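Local coordinates for hypothetical protein yiiX (Escherichia coli, PDB 2IF6), which is of unproven function but belongs to the permuted papain-like amidase family and is probably a hydrolase, at residues A[45-57]-A[89-101]. Sequence-based numbering, arbitrary orientation.
Sequences YVFEAVGPVKYTP and QTAKRYLGKPYDF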
# COMPACT_ATOMS: atom_id res chain seq x y z
N TYR A 45 -5.96 2.71 13.83
CA TYR A 45 -4.58 2.90 13.47
C TYR A 45 -4.41 2.44 12.03
O TYR A 45 -5.17 1.60 11.56
CB TYR A 45 -3.66 2.09 14.38
CG TYR A 45 -3.59 2.65 15.81
CD1 TYR A 45 -2.42 3.24 16.29
CD2 TYR A 45 -4.69 2.57 16.67
CE1 TYR A 45 -2.35 3.74 17.58
CE2 TYR A 45 -4.64 3.10 17.99
CZ TYR A 45 -3.46 3.66 18.43
OH TYR A 45 -3.38 4.18 19.70
N VAL A 46 -3.39 2.97 11.36
CA VAL A 46 -3.03 2.52 10.02
C VAL A 46 -1.71 1.73 10.12
O VAL A 46 -0.64 2.29 10.49
CB VAL A 46 -2.92 3.71 9.00
CG1 VAL A 46 -2.46 3.20 7.61
CG2 VAL A 46 -4.25 4.47 8.90
N PHE A 47 -1.79 0.44 9.80
CA PHE A 47 -0.62 -0.44 9.69
C PHE A 47 0.02 -0.16 8.34
O PHE A 47 -0.64 -0.33 7.30
CB PHE A 47 -1.13 -1.90 9.70
CG PHE A 47 -0.10 -2.94 9.37
CD1 PHE A 47 0.78 -3.41 10.36
CD2 PHE A 47 -0.04 -3.50 8.08
CE1 PHE A 47 1.72 -4.42 10.09
CE2 PHE A 47 0.93 -4.53 7.79
CZ PHE A 47 1.80 -4.98 8.81
N GLU A 48 1.29 0.28 8.33
CA GLU A 48 1.94 0.69 7.07
C GLU A 48 3.43 0.41 7.08
O GLU A 48 4.05 0.42 8.14
CB GLU A 48 1.73 2.19 6.85
CG GLU A 48 2.20 3.03 8.07
CD GLU A 48 2.24 4.51 7.80
OE1 GLU A 48 2.15 4.92 6.62
OE2 GLU A 48 2.41 5.29 8.76
N ALA A 49 3.99 0.14 5.90
CA ALA A 49 5.43 -0.07 5.75
C ALA A 49 6.02 1.26 5.35
O ALA A 49 5.90 1.67 4.20
CB ALA A 49 5.70 -1.12 4.69
N VAL A 50 6.61 1.96 6.31
CA VAL A 50 7.33 3.22 6.04
C VAL A 50 8.76 3.24 6.60
O VAL A 50 9.35 4.29 6.75
CB VAL A 50 6.58 4.44 6.56
CG1 VAL A 50 5.30 4.66 5.76
CG2 VAL A 50 6.28 4.33 8.07
N GLY A 51 9.31 2.08 6.93
CA GLY A 51 10.66 2.03 7.53
C GLY A 51 10.62 2.60 8.93
O GLY A 51 10.98 3.76 9.15
N PRO A 52 10.14 1.79 9.90
CA PRO A 52 9.81 0.40 9.70
C PRO A 52 8.30 0.17 9.44
O PRO A 52 7.53 1.12 9.34
CB PRO A 52 10.14 -0.19 11.06
CG PRO A 52 9.65 0.90 12.01
CD PRO A 52 9.87 2.22 11.29
N VAL A 53 7.89 -1.10 9.36
CA VAL A 53 6.46 -1.43 9.39
C VAL A 53 5.99 -1.12 10.81
O VAL A 53 6.63 -1.48 11.81
CB VAL A 53 6.18 -2.90 9.03
CG1 VAL A 53 4.67 -3.22 9.19
CG2 VAL A 53 6.73 -3.26 7.57
N LYS A 54 4.86 -0.43 10.91
CA LYS A 54 4.42 0.16 12.17
C LYS A 54 2.94 0.52 12.12
O LYS A 54 2.32 0.56 11.04
CB LYS A 54 5.20 1.46 12.44
CG LYS A 54 4.76 2.61 11.49
CD LYS A 54 5.64 3.85 11.57
CE LYS A 54 5.17 4.77 12.68
NZ LYS A 54 6.14 5.91 12.90
N TYR A 55 2.39 0.82 13.29
CA TYR A 55 1.05 1.42 13.43
C TYR A 55 1.13 2.93 13.62
O TYR A 55 1.92 3.42 14.43
CB TYR A 55 0.35 0.87 14.66
CG TYR A 55 0.24 -0.62 14.77
CD1 TYR A 55 -0.59 -1.36 13.92
CD2 TYR A 55 0.93 -1.29 15.79
CE1 TYR A 55 -0.72 -2.73 14.08
CE2 TYR A 55 0.82 -2.65 15.94
CZ TYR A 55 -0.00 -3.37 15.09
OH TYR A 55 -0.07 -4.71 15.27
N THR A 56 0.27 3.65 12.92
CA THR A 56 0.18 5.09 13.01
C THR A 56 -1.26 5.50 13.29
O THR A 56 -2.16 5.00 12.62
CB THR A 56 0.57 5.71 11.64
OG1 THR A 56 1.91 5.31 11.32
CG2 THR A 56 0.49 7.21 11.67
N PRO A 57 -1.49 6.43 14.24
CA PRO A 57 -2.88 6.89 14.43
C PRO A 57 -3.49 7.43 13.14
O PRO A 57 -2.85 8.15 12.39
CB PRO A 57 -2.74 7.99 15.49
CG PRO A 57 -1.53 7.65 16.24
CD PRO A 57 -0.57 7.05 15.22
N GLN A 89 -3.67 -10.34 13.48
CA GLN A 89 -2.67 -11.33 13.93
C GLN A 89 -1.48 -11.46 12.99
O GLN A 89 -0.32 -11.48 13.40
CB GLN A 89 -3.37 -12.70 14.02
CG GLN A 89 -2.64 -13.80 14.77
CD GLN A 89 -3.50 -15.07 14.97
OE1 GLN A 89 -4.23 -15.51 14.06
NE2 GLN A 89 -3.41 -15.66 16.17
N THR A 90 -1.80 -11.61 11.71
CA THR A 90 -0.78 -11.71 10.68
C THR A 90 0.03 -10.44 10.55
O THR A 90 1.23 -10.51 10.38
CB THR A 90 -1.43 -12.05 9.33
OG1 THR A 90 -2.09 -13.30 9.45
CG2 THR A 90 -0.39 -12.15 8.21
N ALA A 91 -0.63 -9.28 10.64
CA ALA A 91 0.06 -8.00 10.51
C ALA A 91 1.23 -7.95 11.50
O ALA A 91 2.28 -7.37 11.20
CB ALA A 91 -0.86 -6.84 10.72
N LYS A 92 1.03 -8.55 12.68
CA LYS A 92 2.04 -8.50 13.75
C LYS A 92 3.38 -9.09 13.35
O LYS A 92 4.40 -8.66 13.84
CB LYS A 92 1.55 -9.22 15.01
CG LYS A 92 0.43 -8.50 15.72
CD LYS A 92 0.02 -9.27 16.98
CE LYS A 92 -1.08 -8.50 17.72
NZ LYS A 92 -1.66 -9.24 18.90
N ARG A 93 3.38 -10.05 12.44
CA ARG A 93 4.58 -10.76 12.01
C ARG A 93 5.53 -9.89 11.19
O ARG A 93 6.69 -10.22 11.04
CB ARG A 93 4.22 -12.03 11.22
CG ARG A 93 3.23 -12.97 11.94
CD ARG A 93 2.76 -14.12 11.04
NE ARG A 93 3.86 -14.81 10.38
CZ ARG A 93 3.83 -15.22 9.10
NH1 ARG A 93 2.74 -15.01 8.35
NH2 ARG A 93 4.89 -15.83 8.57
N TYR A 94 5.04 -8.76 10.67
CA TYR A 94 5.84 -7.88 9.80
C TYR A 94 6.31 -6.60 10.51
O TYR A 94 7.09 -5.83 9.95
CB TYR A 94 5.02 -7.49 8.55
CG TYR A 94 4.63 -8.68 7.69
CD1 TYR A 94 5.43 -9.08 6.62
CD2 TYR A 94 3.48 -9.42 7.97
CE1 TYR A 94 5.07 -10.19 5.83
CE2 TYR A 94 3.14 -10.54 7.21
CZ TYR A 94 3.93 -10.92 6.15
OH TYR A 94 3.57 -12.02 5.40
N LEU A 95 5.84 -6.38 11.74
CA LEU A 95 6.18 -5.17 12.45
C LEU A 95 7.69 -5.06 12.63
O LEU A 95 8.37 -6.07 12.90
CB LEU A 95 5.51 -5.11 13.84
CG LEU A 95 4.01 -4.89 13.83
CD1 LEU A 95 3.38 -5.24 15.16
CD2 LEU A 95 3.64 -3.40 13.41
N GLY A 96 8.21 -3.86 12.47
CA GLY A 96 9.64 -3.62 12.62
C GLY A 96 10.51 -3.90 11.41
O GLY A 96 11.69 -3.60 11.45
N LYS A 97 9.95 -4.47 10.34
CA LYS A 97 10.73 -4.69 9.10
C LYS A 97 11.09 -3.34 8.46
O LYS A 97 10.23 -2.45 8.38
CB LYS A 97 9.94 -5.53 8.10
CG LYS A 97 9.80 -7.04 8.47
CD LYS A 97 11.07 -7.80 8.13
CE LYS A 97 11.03 -9.28 8.64
NZ LYS A 97 10.03 -10.02 7.84
N PRO A 98 12.35 -3.16 8.03
CA PRO A 98 12.71 -1.86 7.44
C PRO A 98 12.11 -1.60 6.04
O PRO A 98 11.60 -2.51 5.41
CB PRO A 98 14.25 -1.91 7.35
CG PRO A 98 14.67 -3.23 7.85
CD PRO A 98 13.49 -4.10 8.06
N TYR A 99 12.21 -0.35 5.57
CA TYR A 99 11.64 -0.00 4.28
C TYR A 99 12.40 -0.66 3.13
O TYR A 99 13.63 -0.61 3.08
CB TYR A 99 11.60 1.52 4.07
CG TYR A 99 10.78 1.86 2.84
CD1 TYR A 99 9.39 1.85 2.90
CD2 TYR A 99 11.39 2.13 1.63
CE1 TYR A 99 8.62 2.12 1.79
CE2 TYR A 99 10.62 2.42 0.49
CZ TYR A 99 9.25 2.40 0.58
OH TYR A 99 8.46 2.68 -0.52
N ASP A 100 11.66 -1.26 2.20
CA ASP A 100 12.25 -1.93 1.04
C ASP A 100 12.56 -0.97 -0.10
O ASP A 100 11.76 -0.83 -1.04
CB ASP A 100 11.32 -3.03 0.55
CG ASP A 100 12.01 -4.01 -0.37
OD1 ASP A 100 13.05 -3.66 -0.97
OD2 ASP A 100 11.51 -5.16 -0.48
N PHE A 101 13.75 -0.37 -0.04
CA PHE A 101 14.21 0.56 -1.09
C PHE A 101 14.43 -0.08 -2.47
O PHE A 101 14.48 0.62 -3.46
CB PHE A 101 15.48 1.32 -0.63
CG PHE A 101 15.20 2.36 0.41
CD1 PHE A 101 14.57 3.54 0.06
CD2 PHE A 101 15.53 2.13 1.74
CE1 PHE A 101 14.29 4.52 1.04
CE2 PHE A 101 15.24 3.09 2.73
CZ PHE A 101 14.63 4.28 2.38
O HOH W 1 8.91 -0.87 6.08
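Two donors grip the carbonyl oxygen of Lys-97: Val-53 N, in the carbonyl plane at 2.9 Å from Lys-97 O, and a water that also accepts from Gly-51 N. The water thus ties the hairpin loop to the same oxygen as strand 53-57. One residue back, Gly-96 N gives Val-53 O a nearly straight bond (N-H...O 173°) from a little off the carbonyl plane. Both backbone polar groups of Val-53 are therefore spent on the type II turn Tyr-94 to Lys-97, and its side chain presses onto the turn, with CB 3.2 Å from Tyr-94 O. Phe-47 has CG anti to its own N (chi1 170°), which carries the ring to Ala-91 of helix 81-91; there Ala-91 CB sits over one face, 3.7 Å from the ring centroid in a CH-pi contact, while Leu-95 CD2 and Tyr-94 CB approach the ring edge. Leu-95 forks against Tyr-55: CD2 lies over the ring face, and CD1 reaches the phenol end, 3.5 Å from Tyr-55 OH. At the far end Tyr-99 turns the edge of its ring to Ala-49 O, in plane, with CE1 3.7 Å from that oxygen, which is buried without a hydrogen-bonding partner. Glu-48, on the same hairpin, takes a bond from Thr-56 OG1 and holds His-33, an arrangement consistent with a Cys-His-Glu triad completed by Cys-112. Through the Val-53 bonds the turn lines strand 53-57, an outermost strand of the antiparallel sheet, while Phe-47 also packs on Val-115 and Val-119 of helix 112-124.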